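Local structure of amidase, hydantoinase/carbamoylase family (Burkholderia vietnamiensis, 5I4M) at residues M158-F168 and G378-V387; V228-I239 and L340-F351. The protein probably hydrolyses N-carbamoyl-L-amino acids, as a dimeric two-zinc amidase of the peptidase M20 family. All blocks are in the same frame, centred on the assembly; numbering follows the deposited sequence.

From the N terminus the chain first reaches 158-168, a short helix that follows the zinc-binding glutamates. The strand 225-242 comes next and meets strand 337-350, closing contact 2 round the 100 residues between them. Only then does 378-387 return to pack on 158-168, so contact 1 closes the wider loop and encloses contact 2. Contact 1 joins two helices beside the zinc site; contact 2 joins two long neighbouring strands. The two contacts meet where Gly378 CA lies 3.1 Å from Tyr346 OH and Cys382 SG packs on Ala231 CB, and both reach the same 3-phosphoglyceric acid.

Contact 1 (M158-F168 and G378-V387); sequences MVASGVFAGVF and GHDACYLAQV. With 3PG (3-phosphoglyceric acid), chain E.
Gly162 lays its CA over one face of the Tyr383 ring, 3.9 Å from the centroid, a CH-pi contact in which a backbone CA, not a side chain, meets the ring. With no side chain on Gly162, the ring can lie against the backbone. Helices 159-164 and 380-384 run almost parallel, their axes 11° apart and 8.4 Å at closest approach. Other neighbours gather round the ring. Ser161 OG and Met158 O lie at its edge, Val167 CG2 touches CD1, and the Phe168 ring reaches the phenol end obliquely, with CZ 3.4 Å from Tyr383 OH.

Ser161 supplies the direct hydrogen bond between the helices, OG to Asp380 OD1 at 2.6 Å. Its chi1 of 52° sets OG between the backbone N and the carbonyl carbon, from where it meets the anti lone pair of the carboxylate oxygen. A water donates to the same OD1 and accepts from Ser161 N, so two donors grip this buried oxygen. Farther along, Ala165 CB packs on Tyr383 O and CB, while a second water bridges Ala165 O and Gln386 OE1.

Met158, at the N-cap position, bends at chi2 and chi3 to send its sulfur toward the ligand: SD lies 3.7 Å from Gly378 CA, and CE touches His379 O and Cys382 CB. Gly378 N donates to 3-phosphoglyceric acid O2 at 2.7 Å and 168°. His379 packs against the zinc ligand His211, and Asp380 touches the zinc ligand Glu149. The residues leading into the two helices thus form part of the wall of a two-zinc active site of the M20 peptidase type.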
loop_
_atom_site.group_PDB
_atom_site.type_symbol
_atom_site.label_atom_id
_atom_site.label_comp_id
_atom_site.label_asym_id
_atom_site.label_seq_id
_atom_site.Cartn_x
_atom_site.Cartn_y
_atom_site.Cartn_z
ATOM N N MET A 158 -5.173 5.521 -21.962
ATOM C CA MET A 158 -5.575 5.938 -23.305
ATOM C C MET A 158 -6.847 6.789 -23.297
ATOM O O MET A 158 -7.583 6.829 -24.284
ATOM C CB MET A 158 -5.755 4.713 -24.207
ATOM C CG MET A 158 -4.476 3.886 -24.385
ATOM S SD MET A 158 -4.805 2.106 -24.518
ATOM C CE MET A 158 -5.977 2.069 -25.868
ATOM N N VAL A 159 -7.135 7.481 -22.192
ATOM C CA VAL A 159 -8.440 8.128 -22.107
ATOM C C VAL A 159 -8.492 9.348 -23.018
ATOM O O VAL A 159 -9.538 9.653 -23.599
ATOM C CB VAL A 159 -8.775 8.475 -20.642
ATOM C CG1 VAL A 159 -9.981 9.394 -20.563
ATOM C CG2 VAL A 159 -9.080 7.198 -19.881
ATOM N N ALA A 160 -7.371 10.048 -23.192
ATOM C CA ALA A 160 -7.409 11.280 -23.975
ATOM C C ALA A 160 -7.567 10.994 -25.464
ATOM O O ALA A 160 -8.290 11.719 -26.162
ATOM C CB ALA A 160 -6.157 12.118 -23.704
ATOM N N SER A 161 -6.903 9.944 -25.978
ATOM C CA SER A 161 -7.191 9.537 -27.347
ATOM C C SER A 161 -8.566 8.891 -27.441
ATOM O O SER A 161 -9.213 8.973 -28.488
ATOM C CB SER A 161 -6.107 8.601 -27.885
ATOM O OG SER A 161 -5.868 7.504 -27.017
ATOM N N GLY A 162 -9.036 8.263 -26.356
ATOM C CA GLY A 162 -10.411 7.773 -26.340
ATOM C C GLY A 162 -11.434 8.890 -26.471
ATOM O O GLY A 162 -12.444 8.740 -27.158
ATOM N N VAL A 163 -11.202 10.017 -25.801
ATOM C CA VAL A 163 -12.088 11.165 -25.984
ATOM C C VAL A 163 -12.016 11.650 -27.426
ATOM O O VAL A 163 -13.041 11.916 -28.073
ATOM C CB VAL A 163 -11.728 12.300 -25.011
ATOM C CG1 VAL A 163 -12.613 13.505 -25.305
ATOM C CG2 VAL A 163 -11.876 11.858 -23.563
ATOM N N PHE A 164 -10.791 11.779 -27.945
ATOM C CA PHE A 164 -10.591 12.233 -29.321
ATOM C C PHE A 164 -11.370 11.368 -30.299
ATOM O O PHE A 164 -12.066 11.885 -31.187
ATOM C CB PHE A 164 -9.093 12.213 -29.661
ATOM C CG PHE A 164 -8.773 12.812 -31.012
ATOM C CD1 PHE A 164 -8.918 12.060 -32.174
ATOM C CD2 PHE A 164 -8.338 14.122 -31.115
ATOM C CE1 PHE A 164 -8.641 12.610 -33.423
ATOM C CE2 PHE A 164 -8.062 14.682 -32.358
ATOM C CZ PHE A 164 -8.212 13.919 -33.515
ATOM N N ALA A 165 -11.306 10.052 -30.120
ATOM C CA ALA A 165 -11.948 9.112 -31.023
ATOM C C ALA A 165 -13.447 8.971 -30.794
ATOM O O ALA A 165 -14.089 8.218 -31.529
ATOM C CB ALA A 165 -11.278 7.733 -30.902
ATOM N N GLY A 166 -14.029 9.661 -29.815
ATOM C CA GLY A 166 -15.463 9.566 -29.616
ATOM C C GLY A 166 -15.894 8.397 -28.761
ATOM O O GLY A 166 -17.095 8.102 -28.688
ATOM N N VAL A 167 -14.946 7.720 -28.118
ATOM C CA VAL A 167 -15.269 6.574 -27.273
ATOM C C VAL A 167 -15.787 7.028 -25.914
ATOM O O VAL A 167 -16.719 6.433 -25.366
ATOM C CB VAL A 167 -14.030 5.673 -27.136
ATOM C CG1 VAL A 167 -14.271 4.574 -26.109
ATOM C CG2 VAL A 167 -13.686 5.075 -28.499
ATOM N N PHE A 168 -15.198 8.081 -25.356
ATOM C CA PHE A 168 -15.529 8.651 -24.058
ATOM C C PHE A 168 -15.933 10.112 -24.207
ATOM O O PHE A 168 -15.331 10.831 -25.009
ATOM C CB PHE A 168 -14.328 8.600 -23.098
ATOM C CG PHE A 168 -13.708 7.251 -22.945
ATOM C CD1 PHE A 168 -14.450 6.184 -22.476
ATOM C CD2 PHE A 168 -12.356 7.068 -23.203
ATOM C CE1 PHE A 168 -13.868 4.942 -22.309
ATOM C CE2 PHE A 168 -11.769 5.830 -23.037
ATOM C CZ PHE A 168 -12.525 4.766 -22.592
ATOM N N GLY A 378 -1.664 -1.568 -25.010
ATOM C CA GLY A 378 -2.524 -0.589 -25.634
ATOM C C GLY A 378 -1.731 0.647 -26.021
ATOM O O GLY A 378 -0.715 0.976 -25.410
ATOM N N HIS A 379 -2.206 1.325 -27.063
ATOM C CA HIS A 379 -1.591 2.550 -27.540
ATOM C C HIS A 379 -2.686 3.500 -27.974
ATOM O O HIS A 379 -3.795 3.080 -28.295
ATOM C CB HIS A 379 -0.643 2.274 -28.705
ATOM C CG HIS A 379 0.334 1.191 -28.410
ATOM N ND1 HIS A 379 1.463 1.405 -27.649
ATOM C CD2 HIS A 379 0.331 -0.124 -28.729
ATOM C CE1 HIS A 379 2.125 0.266 -27.530
ATOM N NE2 HIS A 379 1.464 -0.674 -28.182
ATOM N N ASP A 380 -2.362 4.792 -27.990
ATOM C CA ASP A 380 -3.318 5.755 -28.516
ATOM C C ASP A 380 -3.763 5.379 -29.923
ATOM O O ASP A 380 -4.925 5.590 -30.278
ATOM C CB ASP A 380 -2.714 7.154 -28.472
ATOM C CG ASP A 380 -2.403 7.592 -27.051
ATOM O OD1 ASP A 380 -3.361 7.744 -26.270
ATOM O OD2 ASP A 380 -1.209 7.783 -26.707
ATOM N N ALA A 381 -2.870 4.766 -30.711
ATOM C CA ALA A 381 -3.237 4.304 -32.045
ATOM C C ALA A 381 -4.430 3.345 -32.027
ATOM O O ALA A 381 -5.175 3.276 -33.012
ATOM C CB ALA A 381 -2.037 3.628 -32.710
ATOM N N CYS A 382 -4.626 2.585 -30.941
ATOM C CA CYS A 382 -5.772 1.668 -30.898
ATOM C C CYS A 382 -7.088 2.424 -30.968
ATOM O O CYS A 382 -8.059 1.942 -31.568
ATOM C CB CYS A 382 -5.734 0.804 -29.636
ATOM S SG CYS A 382 -4.219 -0.188 -29.490
ATOM N N TYR A 383 -7.150 3.607 -30.354
ATOM C CA TYR A 383 -8.360 4.414 -30.465
ATOM C C TYR A 383 -8.411 5.192 -31.771
ATOM O O TYR A 383 -9.489 5.346 -32.360
ATOM C CB TYR A 383 -8.466 5.349 -29.259
ATOM C CG TYR A 383 -9.077 4.667 -28.047
ATOM C CD1 TYR A 383 -10.176 3.825 -28.181
ATOM C CD2 TYR A 383 -8.553 4.863 -26.768
ATOM C CE1 TYR A 383 -10.753 3.209 -27.064
ATOM C CE2 TYR A 383 -9.117 4.247 -25.656
ATOM C CZ TYR A 383 -10.210 3.420 -25.810
ATOM O OH TYR A 383 -10.773 2.814 -24.704
ATOM N N LEU A 384 -7.271 5.683 -32.259
ATOM C CA LEU A 384 -7.285 6.367 -33.546
ATOM C C LEU A 384 -7.786 5.453 -34.652
ATOM O O LEU A 384 -8.428 5.924 -35.600
ATOM C CB LEU A 384 -5.893 6.879 -33.895
ATOM C CG LEU A 384 -5.353 7.903 -32.907
ATOM C CD1 LEU A 384 -3.986 8.424 -33.365
ATOM C CD2 LEU A 384 -6.344 9.036 -32.764
ATOM N N ALA A 385 -7.517 4.148 -34.543
ATOM C CA ALA A 385 -7.962 3.211 -35.569
ATOM C C ALA A 385 -9.475 3.190 -35.722
ATOM O O ALA A 385 -9.968 2.783 -36.777
ATOM C CB ALA A 385 -7.463 1.798 -35.258
ATOM N N GLN A 386 -10.221 3.619 -34.699
ATOM C CA GLN A 386 -11.676 3.640 -34.799
ATOM C C GLN A 386 -12.184 4.777 -35.676
ATOM O O GLN A 386 -13.334 4.727 -36.130
ATOM C CB GLN A 386 -12.302 3.746 -33.405
ATOM C CG GLN A 386 -11.994 2.558 -32.482
ATOM C CD GLN A 386 -12.891 2.537 -31.257
ATOM O OE1 GLN A 386 -13.962 3.143 -31.256
ATOM N NE2 GLN A 386 -12.454 1.847 -30.204
ATOM N N VAL A 387 -11.373 5.804 -35.917
ATOM C CA VAL A 387 -11.829 6.990 -36.634
ATOM C C VAL A 387 -10.991 7.314 -37.857
ATOM O O VAL A 387 -11.403 8.166 -38.657
ATOM C CB VAL A 387 -11.900 8.221 -35.701
ATOM C CG1 VAL A 387 -12.944 7.987 -34.614
ATOM C CG2 VAL A 387 -10.524 8.527 -35.097
HETATM C C1 3PG E . -1.093 -0.646 -21.376
HETATM O O1 3PG E . -0.832 -1.008 -20.214
HETATM O O2 3PG E . -1.077 -1.432 -22.348
HETATM C C2 3PG E . -1.442 0.797 -21.597
HETATM O O3 3PG E . -2.166 0.951 -22.830
HETATM C C3 3PG E . -0.156 1.588 -21.672
HETATM O O1P 3PG E . 0.585 1.174 -22.822
HETATM P P 3PG E . 2.168 1.574 -22.938
HETATM O O2P 3PG E . 2.271 3.029 -22.545
HETATM O O3P 3PG E . 2.847 0.649 -21.937
HETATM O O4P 3PG E . 2.498 1.319 -24.419
HETATM O O HOH W 1 -4.482 9.003 -24.141
HETATM O O HOH W 2 -15.316 5.595 -32.060
#

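Contact 2 (V228-I239 and L340-F351); sequences VTDAQGQRWYEI and LEQIFYYAPIAF. With 3PG (3-phosphoglyceric acid), chain E.
Arg235 and Tyr345 form a non-hydrogen-bonded pair in the antiparallel segments 228-239 and 340-351, on strands 225-242 and 337-350, whose register slips at a classic beta bulge where Ile343 and Phe344 both face Trp236. Trp236 O accepts from Ile343 N at 2.8 Å and only weakly from Phe344 N.

The Arg235 side chain runs out beside Tyr345, pointing the same way. Its CB lies 3.8 Å from Gln342 OE1; CG touches Tyr345 CD1 at 3.5 Å; CD passes Gln342 OE1, and NE continues over Tyr345 CD1 and CE1. The chain is extended from CG to NE, which carries the guanidinium out over the ring, where it lies flat, planes 27° apart, with CZ 4.3 Å from the centroid in a cation-pi contact. NH2 sits above the phenol end near CZ, while NH1 donates to Gln342 OE1, meeting a lone pair of that oxygen in the carbonyl plane. Stack and bond together fix the rotation of the group. Tyr345 OH is held in turn by Asp313, and Asp320 makes a long, weak ion pair with NH1.

On the other face the edge of Phe344 meets the face of the five-membered ring of Trp236, edge-to-face, their planes 69° apart. Glu238 leans across Ile343, its carboxylate making a salt bridge to Arg295 of the second subunit, so this end of the strand pair reaches the dimer partner.

Toward 3-phosphoglyceric acid, Gln234 and Tyr346 lie side by side, their backbones paired by two hydrogen bonds. Gln234 NE2 gives a weak bond to ligand O2, and also donates to Tyr346 OH, which lies near its amide plane, at 2.9 Å and 164°.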
loop_
_atom_site.group_PDB
_atom_site.type_symbol
_atom_site.label_atom_id
_atom_site.label_comp_id
_atom_site.label_asym_id
_atom_site.label_seq_id
_atom_site.Cartn_x
_atom_site.Cartn_y
_atom_site.Cartn_z
ATOM N N VAL A 228 2.909 -3.982 -37.343
ATOM C CA VAL A 228 1.846 -4.254 -36.379
ATOM C C VAL A 228 0.522 -4.347 -37.119
ATOM O O VAL A 228 0.077 -3.373 -37.738
ATOM C CB VAL A 228 1.782 -3.173 -35.294
ATOM C CG1 VAL A 228 0.770 -3.586 -34.219
ATOM C CG2 VAL A 228 3.163 -2.946 -34.673
ATOM N N THR A 229 -0.124 -5.508 -37.025
ATOM C CA THR A 229 -1.366 -5.771 -37.740
ATOM C C THR A 229 -2.597 -5.670 -36.861
ATOM O O THR A 229 -3.689 -5.421 -37.379
ATOM C CB THR A 229 -1.342 -7.176 -38.352
ATOM O OG1 THR A 229 -1.224 -8.140 -37.298
ATOM C CG2 THR A 229 -0.164 -7.325 -39.308
ATOM N N ASP A 230 -2.441 -5.880 -35.555
ATOM C CA ASP A 230 -3.545 -5.951 -34.608
ATOM C C ASP A 230 -3.046 -5.480 -33.252
ATOM O O ASP A 230 -1.842 -5.389 -33.006
ATOM C CB ASP A 230 -4.090 -7.377 -34.467
ATOM C CG ASP A 230 -4.582 -7.954 -35.772
ATOM O OD1 ASP A 230 -3.751 -8.503 -36.534
ATOM O OD2 ASP A 230 -5.809 -7.892 -36.019
ATOM N N ALA A 231 -3.989 -5.202 -32.362
ATOM C CA ALA A 231 -3.686 -4.882 -30.974
ATOM C C ALA A 231 -4.657 -5.672 -30.113
ATOM O O ALA A 231 -5.857 -5.676 -30.393
ATOM C CB ALA A 231 -3.815 -3.382 -30.698
ATOM N N GLN A 232 -4.146 -6.365 -29.098
ATOM C CA GLN A 232 -5.036 -7.236 -28.351
ATOM C C GLN A 232 -5.987 -6.400 -27.497
ATOM O O GLN A 232 -5.771 -5.212 -27.267
ATOM C CB GLN A 232 -4.238 -8.215 -27.490
ATOM C CG GLN A 232 -3.614 -7.617 -26.248
ATOM C CD GLN A 232 -2.990 -8.692 -25.371
ATOM O OE1 GLN A 232 -3.409 -9.851 -25.408
ATOM N NE2 GLN A 232 -1.980 -8.318 -24.600
ATOM N N GLY A 233 -7.075 -7.034 -27.042
ATOM C CA GLY A 233 -8.047 -6.344 -26.216
ATOM C C GLY A 233 -7.682 -6.392 -24.739
ATOM O O GLY A 233 -6.857 -7.203 -24.317
ATOM N N GLN A 234 -8.319 -5.514 -23.958
ATOM C CA GLN A 234 -8.049 -5.418 -22.529
ATOM C C GLN A 234 -9.340 -5.194 -21.755
ATOM O O GLN A 234 -10.289 -4.583 -22.256
ATOM C CB GLN A 234 -7.096 -4.267 -22.197
ATOM C CG GLN A 234 -5.803 -4.253 -22.994
ATOM C CD GLN A 234 -4.746 -3.390 -22.326
ATOM O OE1 GLN A 234 -4.472 -3.548 -21.143
ATOM N NE2 GLN A 234 -4.164 -2.462 -23.077
ATOM N N ARG A 235 -9.352 -5.690 -20.522
ATOM C CA ARG A 235 -10.361 -5.363 -19.526
ATOM C C ARG A 235 -9.623 -5.064 -18.231
ATOM O O ARG A 235 -8.818 -5.884 -17.787
ATOM C CB ARG A 235 -11.353 -6.524 -19.317
ATOM C CG ARG A 235 -12.334 -6.779 -20.487
ATOM C CD ARG A 235 -13.178 -8.040 -20.229
ATOM N NE ARG A 235 -14.048 -8.389 -21.353
ATOM C CZ ARG A 235 -15.364 -8.215 -21.359
ATOM N NH1 ARG A 235 -15.966 -7.694 -20.293
ATOM N NH2 ARG A 235 -16.083 -8.576 -22.425
ATOM N N TRP A 236 -9.879 -3.895 -17.640
ATOM C CA TRP A 236 -9.318 -3.522 -16.347
ATOM C C TRP A 236 -10.427 -3.394 -15.310
ATOM O O TRP A 236 -11.540 -2.959 -15.620
ATOM C CB TRP A 236 -8.574 -2.185 -16.407
ATOM C CG TRP A 236 -7.343 -2.144 -17.267
ATOM C CD1 TRP A 236 -6.922 -3.077 -18.172
ATOM C CD2 TRP A 236 -6.377 -1.090 -17.293
ATOM N NE1 TRP A 236 -5.742 -2.665 -18.765
ATOM C CE2 TRP A 236 -5.389 -1.447 -18.237
ATOM C CE3 TRP A 236 -6.251 0.123 -16.599
ATOM C CZ2 TRP A 236 -4.285 -0.629 -18.510
ATOM C CZ3 TRP A 236 -5.153 0.928 -16.861
ATOM C CH2 TRP A 236 -4.185 0.549 -17.808
ATOM N N TYR A 237 -10.092 -3.731 -14.066
ATOM C CA TYR A 237 -11.066 -3.759 -12.983
ATOM C C TYR A 237 -10.505 -3.062 -11.755
ATOM O O TYR A 237 -9.290 -2.994 -11.560
ATOM C CB TYR A 237 -11.436 -5.194 -12.573
ATOM C CG TYR A 237 -11.881 -6.069 -13.706
ATOM C CD1 TYR A 237 -10.954 -6.649 -14.569
ATOM C CD2 TYR A 237 -13.225 -6.336 -13.909
ATOM C CE1 TYR A 237 -11.359 -7.455 -15.609
ATOM C CE2 TYR A 237 -13.639 -7.155 -14.947
ATOM C CZ TYR A 237 -12.698 -7.709 -15.791
ATOM O OH TYR A 237 -13.102 -8.518 -16.829
ATOM N N GLU A 238 -11.424 -2.580 -10.916
ATOM C CA GLU A 238 -11.141 -2.137 -9.560
ATOM C C GLU A 238 -12.030 -2.929 -8.611
ATOM O O GLU A 238 -13.247 -3.014 -8.819
ATOM C CB GLU A 238 -11.388 -0.631 -9.401
ATOM C CG GLU A 238 -10.354 0.231 -10.137
ATOM C CD GLU A 238 -10.571 1.731 -9.977
ATOM O OE1 GLU A 238 -9.700 2.504 -10.438
ATOM O OE2 GLU A 238 -11.595 2.141 -9.389
ATOM N N ILE A 239 -11.429 -3.519 -7.586
ATOM C CA ILE A 239 -12.163 -4.336 -6.626
ATOM C C ILE A 239 -11.823 -3.843 -5.230
ATOM O O ILE A 239 -10.644 -3.676 -4.900
ATOM C CB ILE A 239 -11.815 -5.830 -6.761
ATOM C CG1 ILE A 239 -12.229 -6.346 -8.136
ATOM C CG2 ILE A 239 -12.535 -6.633 -5.681
ATOM C CD1 ILE A 239 -11.743 -7.761 -8.437
ATOM N N LEU A 340 -17.043 -4.491 -7.196
ATOM C CA LEU A 340 -16.251 -4.827 -8.373
ATOM C C LEU A 340 -16.752 -3.988 -9.537
ATOM O O LEU A 340 -17.952 -3.994 -9.836
ATOM C CB LEU A 340 -16.352 -6.324 -8.705
ATOM C CG LEU A 340 -15.598 -6.841 -9.934
ATOM C CD1 LEU A 340 -15.317 -8.320 -9.784
ATOM C CD2 LEU A 340 -16.383 -6.615 -11.245
ATOM N N GLU A 341 -15.834 -3.294 -10.206
ATOM C CA GLU A 341 -16.172 -2.486 -11.370
ATOM C C GLU A 341 -15.179 -2.779 -12.476
ATOM O O GLU A 341 -13.970 -2.710 -12.252
ATOM C CB GLU A 341 -16.151 -0.982 -11.063
ATOM C CG GLU A 341 -16.565 -0.136 -12.270
ATOM C CD GLU A 341 -16.575 1.364 -12.002
ATOM O OE1 GLU A 341 -17.157 2.103 -12.826
ATOM O OE2 GLU A 341 -15.999 1.811 -10.985
ATOM N N GLN A 342 -15.680 -3.107 -13.663
ATOM C CA GLN A 342 -14.819 -3.083 -14.838
ATOM C C GLN A 342 -14.704 -1.626 -15.266
ATOM O O GLN A 342 -15.697 -1.014 -15.681
ATOM C CB GLN A 342 -15.393 -3.962 -15.942
ATOM C CG GLN A 342 -14.610 -3.922 -17.247
ATOM C CD GLN A 342 -15.205 -4.859 -18.288
ATOM O OE1 GLN A 342 -15.010 -6.069 -18.227
ATOM N NE2 GLN A 342 -15.980 -4.304 -19.219
ATOM N N ILE A 343 -13.508 -1.044 -15.123
ATOM C CA ILE A 343 -13.336 0.380 -15.395
ATOM C C ILE A 343 -12.836 0.658 -16.806
ATOM O O ILE A 343 -12.763 1.832 -17.202
ATOM C CB ILE A 343 -12.392 1.036 -14.370
ATOM C CG1 ILE A 343 -10.970 0.492 -14.514
ATOM C CG2 ILE A 343 -12.910 0.829 -12.939
ATOM C CD1 ILE A 343 -9.911 1.457 -13.967
ATOM N N PHE A 344 -12.529 -0.379 -17.588
ATOM C CA PHE A 344 -11.882 -0.200 -18.888
ATOM C C PHE A 344 -12.105 -1.452 -19.720
ATOM O O PHE A 344 -11.898 -2.564 -19.225
ATOM C CB PHE A 344 -10.384 0.048 -18.685
ATOM C CG PHE A 344 -9.625 0.474 -19.932
ATOM C CD1 PHE A 344 -10.078 1.513 -20.733
ATOM C CD2 PHE A 344 -8.407 -0.119 -20.241
ATOM C CE1 PHE A 344 -9.353 1.926 -21.845
ATOM C CE2 PHE A 344 -7.675 0.289 -21.359
ATOM C CZ PHE A 344 -8.155 1.312 -22.159
ATOM N N TYR A 345 -12.525 -1.277 -20.971
ATOM C CA TYR A 345 -12.638 -2.405 -21.890
ATOM C C TYR A 345 -12.536 -1.887 -23.317
ATOM O O TYR A 345 -13.191 -0.901 -23.666
ATOM C CB TYR A 345 -13.962 -3.158 -21.688
ATOM C CG TYR A 345 -14.334 -4.061 -22.856
ATOM C CD1 TYR A 345 -13.466 -5.050 -23.304
ATOM C CD2 TYR A 345 -15.557 -3.925 -23.503
ATOM C CE1 TYR A 345 -13.811 -5.879 -24.394
ATOM C CE2 TYR A 345 -15.902 -4.741 -24.574
ATOM C CZ TYR A 345 -15.026 -5.714 -25.017
ATOM O OH TYR A 345 -15.380 -6.526 -26.087
ATOM N N TYR A 346 -11.706 -2.536 -24.130
ATOM C CA TYR A 346 -11.829 -2.398 -25.573
ATOM C C TYR A 346 -11.514 -3.730 -26.232
ATOM O O TYR A 346 -10.668 -4.495 -25.753
ATOM C CB TYR A 346 -10.931 -1.280 -26.135
ATOM C CG TYR A 346 -9.438 -1.472 -26.000
ATOM C CD1 TYR A 346 -8.705 -2.122 -26.996
ATOM C CD2 TYR A 346 -8.750 -0.965 -24.895
ATOM C CE1 TYR A 346 -7.330 -2.283 -26.893
ATOM C CE2 TYR A 346 -7.373 -1.117 -24.782
ATOM C CZ TYR A 346 -6.675 -1.776 -25.773
ATOM O OH TYR A 346 -5.313 -1.917 -25.645
ATOM N N ALA A 347 -12.230 -4.009 -27.309
ATOM C CA ALA A 347 -12.048 -5.249 -28.028
ATOM C C ALA A 347 -10.720 -5.230 -28.779
ATOM O O ALA A 347 -10.210 -4.158 -29.124
ATOM C CB ALA A 347 -13.193 -5.456 -29.009
ATOM N N PRO A 348 -10.139 -6.403 -29.039
ATOM C CA PRO A 348 -9.012 -6.477 -29.979
ATOM C C PRO A 348 -9.379 -5.769 -31.273
ATOM O O PRO A 348 -10.537 -5.788 -31.713
ATOM C CB PRO A 348 -8.830 -7.982 -30.207
ATOM C CG PRO A 348 -9.502 -8.645 -29.033
ATOM C CD PRO A 348 -10.633 -7.737 -28.655
ATOM N N ILE A 349 -8.404 -5.122 -31.884
ATOM C CA ILE A 349 -8.689 -4.313 -33.060
ATOM C C ILE A 349 -7.655 -4.618 -34.131
ATOM O O ILE A 349 -6.477 -4.834 -33.831
ATOM C CB ILE A 349 -8.741 -2.808 -32.711
ATOM C CG1 ILE A 349 -9.155 -1.977 -33.930
ATOM C CG2 ILE A 349 -7.421 -2.323 -32.137
ATOM C CD1 ILE A 349 -9.752 -0.639 -33.550
ATOM N N ALA A 350 -8.117 -4.684 -35.376
ATOM C CA ALA A 350 -7.254 -4.881 -36.529
ATOM C C ALA A 350 -6.901 -3.522 -37.115
ATOM O O ALA A 350 -7.771 -2.659 -37.272
ATOM C CB ALA A 350 -7.950 -5.755 -37.578
ATOM N N PHE A 351 -5.629 -3.327 -37.427
ATOM C CA PHE A 351 -5.230 -2.053 -37.993
ATOM C C PHE A 351 -5.546 -2.027 -39.486
ATOM O O PHE A 351 -5.854 -3.055 -40.102
ATOM C CB PHE A 351 -3.751 -1.795 -37.705
ATOM C CG PHE A 351 -3.488 -1.390 -36.275
ATOM C CD1 PHE A 351 -4.081 -0.250 -35.748
ATOM C CD2 PHE A 351 -2.681 -2.166 -35.450
ATOM C CE1 PHE A 351 -3.858 0.126 -34.414
ATOM C CE2 PHE A 351 -2.458 -1.800 -34.121
ATOM C CZ PHE A 351 -3.037 -0.656 -33.611
HETATM C C1 3PG E . -1.093 -0.646 -21.376
HETATM O O1 3PG E . -0.832 -1.008 -20.214
HETATM O O2 3PG E . -1.077 -1.432 -22.348
HETATM C C2 3PG E . -1.442 0.797 -21.597
HETATM O O3 3PG E . -2.166 0.951 -22.830
HETATM C C3 3PG E . -0.156 1.588 -21.672
HETATM O O1P 3PG E . 0.585 1.174 -22.822
HETATM P P 3PG E . 2.168 1.574 -22.938
HETATM O O2P 3PG E . 2.271 3.029 -22.545
HETATM O O3P 3PG E . 2.847 0.649 -21.937
HETATM O O4P 3PG E . 2.498 1.319 -24.419
HETATM O O HOH W 3 -4.650 -5.593 -40.058
HETATM O O HOH W 4 -3.927 -3.294 -27.383
HETATM O O HOH W 5 -14.307 1.387 -8.936
#